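Local coordinates for PvdO (Pseudomonas aeruginosa, PDB 5HHA), which is a periplasmic calcium-binding protein of the formylglycine-generating enzyme family that takes part in chromophore maturation and may act as an oxidase, at residues F77-T85 with G209-E219; F33-V44 with I278-L286. All blocks are in the same frame, centred on the assembly; numbering follows the deposited sequence.

Interaction 1: residues F77-T85 with G209-E219; sequences FAISRYQVT and GVYDMHGNVYE
Gln83 reaches into the bend formed by residues 212-219 and carries most of the polar contact. Its NE2 donates to Glu219 OE2 at 3.0 Å, using the anti lone pair of that oxygen. The bond stays near the amide plane, while the amide and carboxylate planes stand 79° apart. A second, weak bond runs from Gln83 NE2 to Gly215 O, in the type I turn of residues 212-215. A bend at chi2 (128°) turns the amide into this position. One water accepts from the backbone N of Gln83 and donates to both Gln83 OE1 and Asp212 OD2; the latter also accepts from Gly201 N.

One backbone hydrogen bond joins the segments, from Tyr211 N to Arg81 O at 2.8 Å. A second water links Arg81 NH1 to Gly209 O. Arg81 NH2 forms a salt bridge with Glu41.

The side chains of Tyr82 and Tyr211 run alongside each other in the same direction; their rings meet obliquely, planes at 38°. Tyr82 CE1 sits over one face of the Tyr211 ring, 3.4 Å from Tyr211 CD1. Ile79 CD1 and Met213 CE meet tip to tip at 3.6 Å. Val217 CG2 packs against Gln83 CD at 3.5 Å.

Glu219 OE2 also pairs with Arg157 and Arg281. Three donor residues therefore converge on one buried oxygen, which should favour the ionised carboxylate. The neutral amide of Gln83 thus ties the loop after strand 77-80 to a buried charge cluster.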
loop_
_atom_site.group_PDB
_atom_site.type_symbol
_atom_site.label_atom_id
_atom_site.label_comp_id
_atom_site.label_asym_id
_atom_site.label_seq_id
_atom_site.Cartn_x
_atom_site.Cartn_y
_atom_site.Cartn_z
ATOM N N PHE A 77 11.104 -6.994 -9.618
ATOM C CA PHE A 77 10.668 -5.607 -9.746
ATOM C C PHE A 77 10.805 -4.989 -8.370
ATOM O O PHE A 77 10.911 -5.695 -7.367
ATOM C CB PHE A 77 9.223 -5.514 -10.248
ATOM C CG PHE A 77 8.224 -6.140 -9.331
ATOM C CD1 PHE A 77 8.044 -7.508 -9.297
ATOM C CD2 PHE A 77 7.431 -5.337 -8.509
ATOM C CE1 PHE A 77 7.110 -8.083 -8.433
ATOM C CE2 PHE A 77 6.486 -5.894 -7.664
ATOM C CZ PHE A 77 6.329 -7.255 -7.617
ATOM N N ALA A 78 10.853 -3.664 -8.299
ATOM C CA ALA A 78 11.008 -2.983 -7.018
ATOM C C ALA A 78 9.702 -2.323 -6.585
ATOM O O ALA A 78 8.931 -1.851 -7.414
ATOM C CB ALA A 78 12.112 -1.944 -7.125
ATOM N N ILE A 79 9.508 -2.262 -5.276
ATOM C CA ILE A 79 8.444 -1.440 -4.690
ATOM C C ILE A 79 9.048 -0.597 -3.603
ATOM O O ILE A 79 10.104 -0.910 -3.085
ATOM C CB ILE A 79 7.246 -2.287 -4.146
ATOM C CG1 ILE A 79 7.660 -3.103 -2.925
ATOM C CG2 ILE A 79 6.631 -3.148 -5.219
ATOM C CD1 ILE A 79 6.438 -3.679 -2.175
ATOM N N SER A 80 8.360 0.469 -3.231
ATOM C CA SER A 80 8.833 1.265 -2.111
ATOM C C SER A 80 8.677 0.446 -0.828
ATOM O O SER A 80 7.612 -0.144 -0.569
ATOM C CB SER A 80 8.144 2.620 -2.085
ATOM O OG SER A 80 6.736 2.535 -2.014
ATOM N N ARG A 81 9.762 0.324 -0.071
ATOM C CA ARG A 81 9.706 -0.523 1.116
ATOM C C ARG A 81 8.791 0.051 2.183
ATOM O O ARG A 81 8.287 -0.682 3.060
ATOM C CB ARG A 81 11.104 -0.844 1.667
ATOM C CG ARG A 81 11.910 0.305 2.217
ATOM C CD ARG A 81 13.165 -0.278 2.841
ATOM N NE ARG A 81 14.038 0.714 3.451
ATOM C CZ ARG A 81 15.061 0.392 4.237
ATOM N NH1 ARG A 81 15.346 -0.887 4.470
ATOM N NH2 ARG A 81 15.815 1.353 4.773
ATOM N N TYR A 82 8.608 1.364 2.122
ATOM C CA TYR A 82 7.634 2.080 2.934
ATOM C C TYR A 82 6.546 2.646 2.027
ATOM O O TYR A 82 6.740 2.772 0.812
ATOM C CB TYR A 82 8.288 3.273 3.627
ATOM C CG TYR A 82 9.523 2.944 4.422
ATOM C CD1 TYR A 82 9.458 2.072 5.489
ATOM C CD2 TYR A 82 10.761 3.518 4.125
ATOM C CE1 TYR A 82 10.571 1.784 6.248
ATOM C CE2 TYR A 82 11.885 3.228 4.884
ATOM C CZ TYR A 82 11.768 2.346 5.920
ATOM O OH TYR A 82 12.885 2.059 6.675
ATOM N N GLN A 83 5.416 3.001 2.608
ATOM C CA GLN A 83 4.525 3.942 1.986
ATOM C C GLN A 83 5.312 5.228 1.679
ATOM O O GLN A 83 6.239 5.601 2.416
ATOM C CB GLN A 83 3.351 4.208 2.926
ATOM C CG GLN A 83 2.385 3.015 3.016
ATOM C CD GLN A 83 2.066 2.525 4.423
ATOM O OE1 GLN A 83 2.487 3.082 5.438
ATOM N NE2 GLN A 83 1.262 1.454 4.472
ATOM N N VAL A 84 4.962 5.879 0.578
ATOM C CA VAL A 84 5.611 7.143 0.251
ATOM C C VAL A 84 5.325 8.123 1.375
ATOM O O VAL A 84 4.213 8.185 1.883
ATOM C CB VAL A 84 5.140 7.647 -1.103
ATOM C CG1 VAL A 84 5.658 9.077 -1.379
ATOM C CG2 VAL A 84 5.615 6.703 -2.204
ATOM N N THR A 85 6.340 8.867 1.803
ATOM C CA THR A 85 6.186 9.688 2.998
ATOM C C THR A 85 5.690 11.085 2.696
ATOM O O THR A 85 5.738 11.549 1.558
ATOM C CB THR A 85 7.507 9.854 3.760
ATOM O OG1 THR A 85 8.399 10.638 2.956
ATOM C CG2 THR A 85 8.143 8.507 4.135
ATOM N N GLY A 209 11.719 -7.591 3.193
ATOM C CA GLY A 209 12.268 -6.288 3.508
ATOM C C GLY A 209 11.265 -5.150 3.386
ATOM O O GLY A 209 11.643 -3.979 3.304
ATOM N N VAL A 210 9.974 -5.472 3.416
ATOM C CA VAL A 210 8.927 -4.462 3.232
ATOM C C VAL A 210 8.291 -4.142 4.582
ATOM O O VAL A 210 8.066 -5.037 5.399
ATOM C CB VAL A 210 7.862 -4.987 2.274
ATOM C CG1 VAL A 210 6.833 -3.903 1.997
ATOM C CG2 VAL A 210 8.485 -5.417 0.969
ATOM N N TYR A 211 7.964 -2.866 4.817
ATOM C CA TYR A 211 7.396 -2.388 6.080
ATOM C C TYR A 211 5.965 -1.882 5.889
ATOM O O TYR A 211 5.599 -1.391 4.813
ATOM C CB TYR A 211 8.201 -1.204 6.612
ATOM C CG TYR A 211 9.619 -1.536 7.016
ATOM C CD1 TYR A 211 10.649 -1.583 6.078
ATOM C CD2 TYR A 211 9.928 -1.743 8.349
ATOM C CE1 TYR A 211 11.937 -1.867 6.454
ATOM C CE2 TYR A 211 11.240 -2.005 8.740
ATOM C CZ TYR A 211 12.211 -2.059 7.779
ATOM O OH TYR A 211 13.528 -2.342 8.162
ATOM N N ASP A 212 5.180 -1.990 6.950
ATOM C CA ASP A 212 3.839 -1.398 7.056
ATOM C C ASP A 212 2.818 -1.979 6.083
ATOM O O ASP A 212 1.822 -1.315 5.793
ATOM C CB ASP A 212 3.887 0.133 6.957
ATOM C CG ASP A 212 4.617 0.772 8.120
ATOM O OD1 ASP A 212 4.278 0.474 9.292
ATOM O OD2 ASP A 212 5.552 1.580 7.880
ATOM N N MET A 213 3.021 -3.203 5.617
ATOM C CA MET A 213 2.038 -3.797 4.729
ATOM C C MET A 213 0.745 -4.179 5.455
ATOM O O MET A 213 -0.250 -4.497 4.805
ATOM C CB MET A 213 2.627 -5.007 4.016
ATOM C CG MET A 213 3.495 -4.638 2.815
ATOM S SD MET A 213 2.459 -4.153 1.416
ATOM C CE MET A 213 3.634 -4.107 0.093
ATOM N N HIS A 214 0.735 -4.162 6.781
ATOM C CA HIS A 214 -0.421 -4.610 7.565
ATOM C C HIS A 214 -1.028 -3.554 8.441
ATOM O O HIS A 214 -1.843 -3.847 9.306
ATOM C CB HIS A 214 -0.078 -5.901 8.300
ATOM C CG HIS A 214 0.436 -6.936 7.354
ATOM N ND1 HIS A 214 -0.329 -7.894 6.715
ATOM C CD2 HIS A 214 1.674 -7.058 6.857
ATOM C CE1 HIS A 214 0.439 -8.566 5.869
ATOM N NE2 HIS A 214 1.667 -8.084 5.961
ATOM N N GLY A 215 -0.675 -2.295 8.200
ATOM C CA GLY A 215 -1.322 -1.208 8.913
ATOM C C GLY A 215 -0.880 0.151 8.394
ATOM O O GLY A 215 -0.340 0.291 7.282
ATOM N N ASN A 216 -1.116 1.151 9.229
ATOM C CA ASN A 216 -0.728 2.538 8.994
ATOM C C ASN A 216 -1.735 3.241 8.081
ATOM O O ASN A 216 -2.549 4.028 8.562
ATOM C CB ASN A 216 0.746 2.686 8.578
ATOM C CG ASN A 216 1.414 3.890 9.223
ATOM O OD1 ASN A 216 0.829 4.543 10.074
ATOM N ND2 ASN A 216 2.655 4.168 8.826
ATOM N N VAL A 217 -1.704 2.963 6.772
ATOM C CA VAL A 217 -2.680 3.498 5.840
ATOM C C VAL A 217 -3.053 2.454 4.808
ATOM O O VAL A 217 -2.253 1.580 4.467
ATOM C CB VAL A 217 -2.128 4.751 5.071
ATOM C CG1 VAL A 217 -1.954 5.928 6.000
ATOM C CG2 VAL A 217 -0.819 4.479 4.367
ATOM N N TYR A 218 -4.272 2.569 4.299
ATOM C CA TYR A 218 -4.584 1.924 3.011
ATOM C C TYR A 218 -3.711 2.525 1.919
ATOM O O TYR A 218 -3.136 3.609 2.098
ATOM C CB TYR A 218 -6.051 2.173 2.655
ATOM C CG TYR A 218 -7.009 1.116 3.158
ATOM C CD1 TYR A 218 -7.291 0.005 2.374
ATOM C CD2 TYR A 218 -7.640 1.224 4.391
ATOM C CE1 TYR A 218 -8.187 -0.963 2.783
ATOM C CE2 TYR A 218 -8.548 0.247 4.812
ATOM C CZ TYR A 218 -8.798 -0.850 3.999
ATOM O OH TYR A 218 -9.720 -1.847 4.343
ATOM N N GLU A 219 -3.654 1.852 0.781
ATOM C CA GLU A 219 -2.827 2.267 -0.336
ATOM C C GLU A 219 -3.581 2.124 -1.633
ATOM O O GLU A 219 -4.182 1.075 -1.902
ATOM C CB GLU A 219 -1.595 1.384 -0.462
ATOM C CG GLU A 219 -0.638 1.493 0.712
ATOM C CD GLU A 219 0.374 0.376 0.739
ATOM O OE1 GLU A 219 0.579 -0.281 -0.310
ATOM O OE2 GLU A 219 0.989 0.158 1.810
HETATM O O HOH W 1 14.314 -3.485 3.667
HETATM O O HOH W 2 5.218 2.710 5.416
#

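Interaction 2: residues F33-V44 with I278-L286; sequences FKDCKDCPEMVV and IGFRVAREL
Asp35 and Arg284 form a two-pronged salt bridge. Arg284 NE donates to Asp35 OD2 at 2.7 Å, and Arg284 NH2 donates to Asp35 OD1 at 2.9 Å. Both oxygens use their syn lone pairs. The carboxylate meets the side of the guanidinium, and the two planes are only 18° apart. The arginine chain bends at chi2 (111°) and chi3 to meet the aspartate in this way. The remaining nitrogen, Arg284 NH1, donates to Glu285 O at 3.0 Å. All three guanidinium nitrogens are thus engaged, which limits rotation of the group. Asp35 OD2 has a further partner in the hydroxyl of Tyr149.

Phe33 covers one face of the same guanidinium. Its CZ lies over the centre of that group, and its CE2 is 3.5 Å from Arg284 NH2. The planes are 65° apart, so the two groups are not stacked flat.

The apolar contacts follow the two chains. Pro40 CG meets Val282 CG2 at 4.2 Å, and the same methyl lies near Met42 SD. The Met42 chain is folded at chi2 and chi3, which brings CE to 3.8 Å from Arg284 CB. At the C terminus, Leu286 CD1 packs against Val44 CG1 at 3.6 Å. Leu286 CD2 approaches the Phe33 ring.

Phe33 and Met42 are joined by two reciprocal backbone hydrogen bonds. The loop between them holds a type I turn closed by the Cys36-Cys39 disulfide. No backbone hydrogen bond joins the two segments, because strand 77-80 pairs with both and lies between them. The side chains meet across this middle strand, with Phe33 and Met42 touching its Ala78, on the mixed beta sheet of the sulfatase-modifying-factor-like domain.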
loop_
_atom_site.group_PDB
_atom_site.type_symbol
_atom_site.label_atom_id
_atom_site.label_comp_id
_atom_site.label_asym_id
_atom_site.label_seq_id
_atom_site.Cartn_x
_atom_site.Cartn_y
_atom_site.Cartn_z
ATOM N N PHE A 33 17.571 0.428 -2.467
ATOM C CA PHE A 33 18.252 1.498 -3.185
ATOM C C PHE A 33 17.354 2.710 -3.326
ATOM O O PHE A 33 16.128 2.610 -3.186
ATOM C CB PHE A 33 18.670 1.027 -4.575
ATOM C CG PHE A 33 17.511 0.688 -5.491
ATOM C CD1 PHE A 33 16.919 -0.570 -5.483
ATOM C CD2 PHE A 33 17.006 1.639 -6.369
ATOM C CE1 PHE A 33 15.858 -0.876 -6.347
ATOM C CE2 PHE A 33 15.946 1.342 -7.220
ATOM C CZ PHE A 33 15.377 0.073 -7.204
ATOM N N LYS A 34 17.949 3.865 -3.612
ATOM C CA LYS A 34 17.194 5.078 -3.916
ATOM C C LYS A 34 17.767 5.664 -5.194
ATOM O O LYS A 34 18.988 5.685 -5.368
ATOM C CB LYS A 34 17.359 6.123 -2.801
ATOM C CG LYS A 34 16.717 5.778 -1.482
ATOM C CD LYS A 34 17.197 6.744 -0.384
ATOM C CE LYS A 34 16.864 8.188 -0.678
ATOM N NZ LYS A 34 17.364 9.070 0.448
ATOM N N ASP A 35 16.920 6.182 -6.067
ATOM C CA ASP A 35 17.399 6.830 -7.280
ATOM C C ASP A 35 17.752 8.299 -7.090
ATOM O O ASP A 35 18.345 8.909 -7.983
ATOM C CB ASP A 35 16.384 6.687 -8.410
ATOM C CG ASP A 35 16.271 5.280 -8.915
ATOM O OD1 ASP A 35 17.309 4.591 -8.985
ATOM O OD2 ASP A 35 15.154 4.838 -9.260
ATOM N N CYS A 36 17.416 8.868 -5.941
ATOM C CA CYS A 36 17.760 10.254 -5.667
ATOM C C CYS A 36 17.520 10.515 -4.191
ATOM O O CYS A 36 16.897 9.698 -3.501
ATOM C CB CYS A 36 16.945 11.202 -6.551
ATOM S SG CYS A 36 15.280 11.607 -5.939
ATOM N N LYS A 37 18.003 11.642 -3.673
ATOM C CA LYS A 37 17.976 11.864 -2.228
ATOM C C LYS A 37 16.542 11.947 -1.690
ATOM O O LYS A 37 16.268 11.489 -0.588
ATOM C CB LYS A 37 18.771 13.125 -1.851
ATOM C CG LYS A 37 20.275 12.993 -2.110
ATOM C CD LYS A 37 21.041 14.254 -1.727
ATOM C CE LYS A 37 22.547 14.087 -1.927
ATOM N NZ LYS A 37 22.933 13.970 -3.373
ATOM N N ASP A 38 15.673 12.555 -2.485
ATOM C CA ASP A 38 14.269 12.809 -2.156
ATOM C C ASP A 38 13.372 11.670 -2.578
ATOM O O ASP A 38 12.169 11.719 -2.348
ATOM C CB ASP A 38 13.788 14.057 -2.923
ATOM C CG ASP A 38 14.140 15.348 -2.228
ATOM O OD1 ASP A 38 14.136 15.387 -0.978
ATOM O OD2 ASP A 38 14.397 16.336 -2.944
ATOM N N CYS A 39 13.944 10.670 -3.243
ATOM C CA CYS A 39 13.170 9.583 -3.833
ATOM C C CYS A 39 12.886 8.502 -2.804
ATOM O O CYS A 39 13.680 8.317 -1.866
ATOM C CB CYS A 39 13.950 8.940 -4.973
ATOM S SG CYS A 39 14.161 9.984 -6.436
ATOM N N PRO A 40 11.769 7.771 -2.986
ATOM C CA PRO A 40 11.464 6.717 -2.011
ATOM C C PRO A 40 12.494 5.599 -2.002
ATOM O O PRO A 40 13.038 5.264 -3.044
ATOM C CB PRO A 40 10.106 6.195 -2.479
ATOM C CG PRO A 40 9.505 7.288 -3.296
ATOM C CD PRO A 40 10.678 7.969 -3.950
ATOM N N GLU A 41 12.747 5.029 -0.840
ATOM C CA GLU A 41 13.603 3.852 -0.745
ATOM C C GLU A 41 12.900 2.639 -1.339
ATOM O O GLU A 41 11.784 2.289 -0.919
ATOM C CB GLU A 41 13.968 3.598 0.703
ATOM C CG GLU A 41 14.837 4.738 1.272
ATOM C CD GLU A 41 15.116 4.627 2.755
ATOM O OE1 GLU A 41 14.884 3.570 3.357
ATOM O OE2 GLU A 41 15.578 5.622 3.354
ATOM N N MET A 42 13.537 2.024 -2.323
ATOM C CA MET A 42 12.971 0.907 -3.057
ATOM C C MET A 42 13.632 -0.394 -2.626
ATOM O O MET A 42 14.832 -0.426 -2.283
ATOM C CB MET A 42 13.211 1.122 -4.533
ATOM C CG MET A 42 12.683 2.429 -5.045
ATOM S SD MET A 42 10.922 2.698 -4.788
ATOM C CE MET A 42 10.218 1.459 -5.908
ATOM N N VAL A 43 12.867 -1.482 -2.634
ATOM C CA VAL A 43 13.408 -2.804 -2.351
ATOM C C VAL A 43 13.043 -3.730 -3.508
ATOM O O VAL A 43 11.928 -3.703 -4.035
ATOM C CB VAL A 43 12.918 -3.356 -0.974
ATOM C CG1 VAL A 43 11.383 -3.511 -0.918
ATOM C CG2 VAL A 43 13.613 -4.666 -0.628
ATOM N N VAL A 44 14.015 -4.533 -3.927
ATOM C CA VAL A 44 13.797 -5.483 -5.002
ATOM C C VAL A 44 13.043 -6.705 -4.495
ATOM O O VAL A 44 13.470 -7.349 -3.545
ATOM C CB VAL A 44 15.146 -5.936 -5.631
ATOM C CG1 VAL A 44 14.922 -6.975 -6.727
ATOM C CG2 VAL A 44 15.922 -4.736 -6.181
ATOM N N ILE A 278 -5.685 7.027 3.312
ATOM C CA ILE A 278 -5.207 6.397 2.080
ATOM C C ILE A 278 -3.936 7.077 1.620
ATOM O O ILE A 278 -3.933 8.287 1.344
ATOM C CB ILE A 278 -6.235 6.434 0.887
ATOM C CG1 ILE A 278 -7.631 6.004 1.322
ATOM C CG2 ILE A 278 -5.709 5.551 -0.225
ATOM C CD1 ILE A 278 -8.677 6.233 0.237
ATOM N N GLY A 279 -2.869 6.297 1.548
ATOM C CA GLY A 279 -1.594 6.720 0.983
ATOM C C GLY A 279 -1.269 5.827 -0.215
ATOM O O GLY A 279 -2.173 5.410 -0.946
ATOM N N PHE A 280 0.017 5.518 -0.413
ATOM C CA PHE A 280 0.398 4.767 -1.609
ATOM C C PHE A 280 1.831 4.350 -1.565
ATOM O O PHE A 280 2.645 4.965 -0.875
ATOM C CB PHE A 280 0.151 5.566 -2.888
ATOM C CG PHE A 280 1.000 6.817 -3.012
ATOM C CD1 PHE A 280 0.668 7.985 -2.331
ATOM C CD2 PHE A 280 2.104 6.846 -3.859
ATOM C CE1 PHE A 280 1.414 9.132 -2.485
ATOM C CE2 PHE A 280 2.863 7.994 -4.008
ATOM C CZ PHE A 280 2.509 9.139 -3.334
ATOM N N ARG A 281 2.136 3.286 -2.297
ATOM C CA ARG A 281 3.503 2.939 -2.653
ATOM C C ARG A 281 3.675 3.204 -4.154
ATOM O O ARG A 281 2.713 3.397 -4.889
ATOM C CB ARG A 281 3.788 1.467 -2.349
ATOM C CG ARG A 281 3.732 1.134 -0.898
ATOM C CD ARG A 281 3.985 -0.347 -0.636
ATOM N NE ARG A 281 3.528 -0.646 0.695
ATOM C CZ ARG A 281 4.286 -0.679 1.789
ATOM N NH1 ARG A 281 5.612 -0.614 1.730
ATOM N NH2 ARG A 281 3.703 -0.818 2.969
ATOM N N VAL A 282 4.939 3.185 -4.591
ATOM C CA VAL A 282 5.251 3.148 -5.999
ATOM C C VAL A 282 6.088 1.918 -6.292
ATOM O O VAL A 282 6.775 1.363 -5.429
ATOM C CB VAL A 282 5.997 4.431 -6.484
ATOM C CG1 VAL A 282 5.100 5.656 -6.413
ATOM C CG2 VAL A 282 7.293 4.681 -5.711
ATOM N N ALA A 283 6.041 1.536 -7.562
ATOM C CA ALA A 283 6.834 0.425 -8.078
ATOM C C ALA A 283 7.761 0.945 -9.166
ATOM O O ALA A 283 7.471 1.966 -9.785
ATOM C CB ALA A 283 5.932 -0.667 -8.635
ATOM N N ARG A 284 8.818 0.184 -9.426
ATOM C CA ARG A 284 9.831 0.579 -10.400
ATOM C C ARG A 284 10.297 -0.658 -11.148
ATOM O O ARG A 284 10.667 -1.655 -10.528
ATOM C CB ARG A 284 10.984 1.276 -9.670
ATOM C CG ARG A 284 12.389 1.028 -10.202
ATOM C CD ARG A 284 12.968 2.261 -10.824
ATOM N NE ARG A 284 14.371 2.542 -10.466
ATOM C CZ ARG A 284 15.427 1.858 -10.912
ATOM N NH1 ARG A 284 15.270 0.796 -11.678
ATOM N NH2 ARG A 284 16.635 2.234 -10.558
ATOM N N GLU A 285 10.300 -0.596 -12.472
ATOM C CA GLU A 285 10.831 -1.707 -13.255
ATOM C C GLU A 285 12.346 -1.696 -13.126
ATOM O O GLU A 285 12.965 -0.650 -12.960
ATOM C CB GLU A 285 10.369 -1.609 -14.709
ATOM C CG GLU A 285 9.087 -2.422 -14.967
ATOM C CD GLU A 285 8.004 -1.652 -15.708
ATOM O OE1 GLU A 285 8.264 -1.161 -16.821
ATOM O OE2 GLU A 285 6.873 -1.557 -15.190
ATOM N N LEU A 286 12.946 -2.882 -13.168
ATOM C CA LEU A 286 14.390 -2.987 -13.013
ATOM C C LEU A 286 15.095 -3.052 -14.363
ATOM O O LEU A 286 14.486 -3.390 -15.376
ATOM C CB LEU A 286 14.730 -4.190 -12.132
ATOM C CG LEU A 286 14.236 -3.914 -10.713
ATOM C CD1 LEU A 286 14.339 -5.141 -9.817
ATOM C CD2 LEU A 286 15.009 -2.777 -10.117
ATOM O OXT LEU A 286 16.282 -2.733 -14.462
#

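In the fold
From the N terminus, residues 33-44 come first and lead into strand 42-52. Residues 77-85 follow, then a mostly irregular region with some helices up to 209-219. Residues 278-286 end the chain. Interaction 2 closes the longer loop, bringing a segment near the N terminus to the C-terminal one. Interaction 1 is nested inside it and closes a loop of 123 residues. Strand 77-80 is the common element, pairing with both 42-52 and 278-285. Strand 278-285 also runs parallel to strand 218-221, where Gly279 N is hydrogen-bonded to Tyr218 O. Arg281 NH2 hydrogen-bonds to Tyr211 O, joining the contacts. Asn216 extends interaction 1 toward calcium ligand Asn186, whereas interaction 2 lies away from the calcium site.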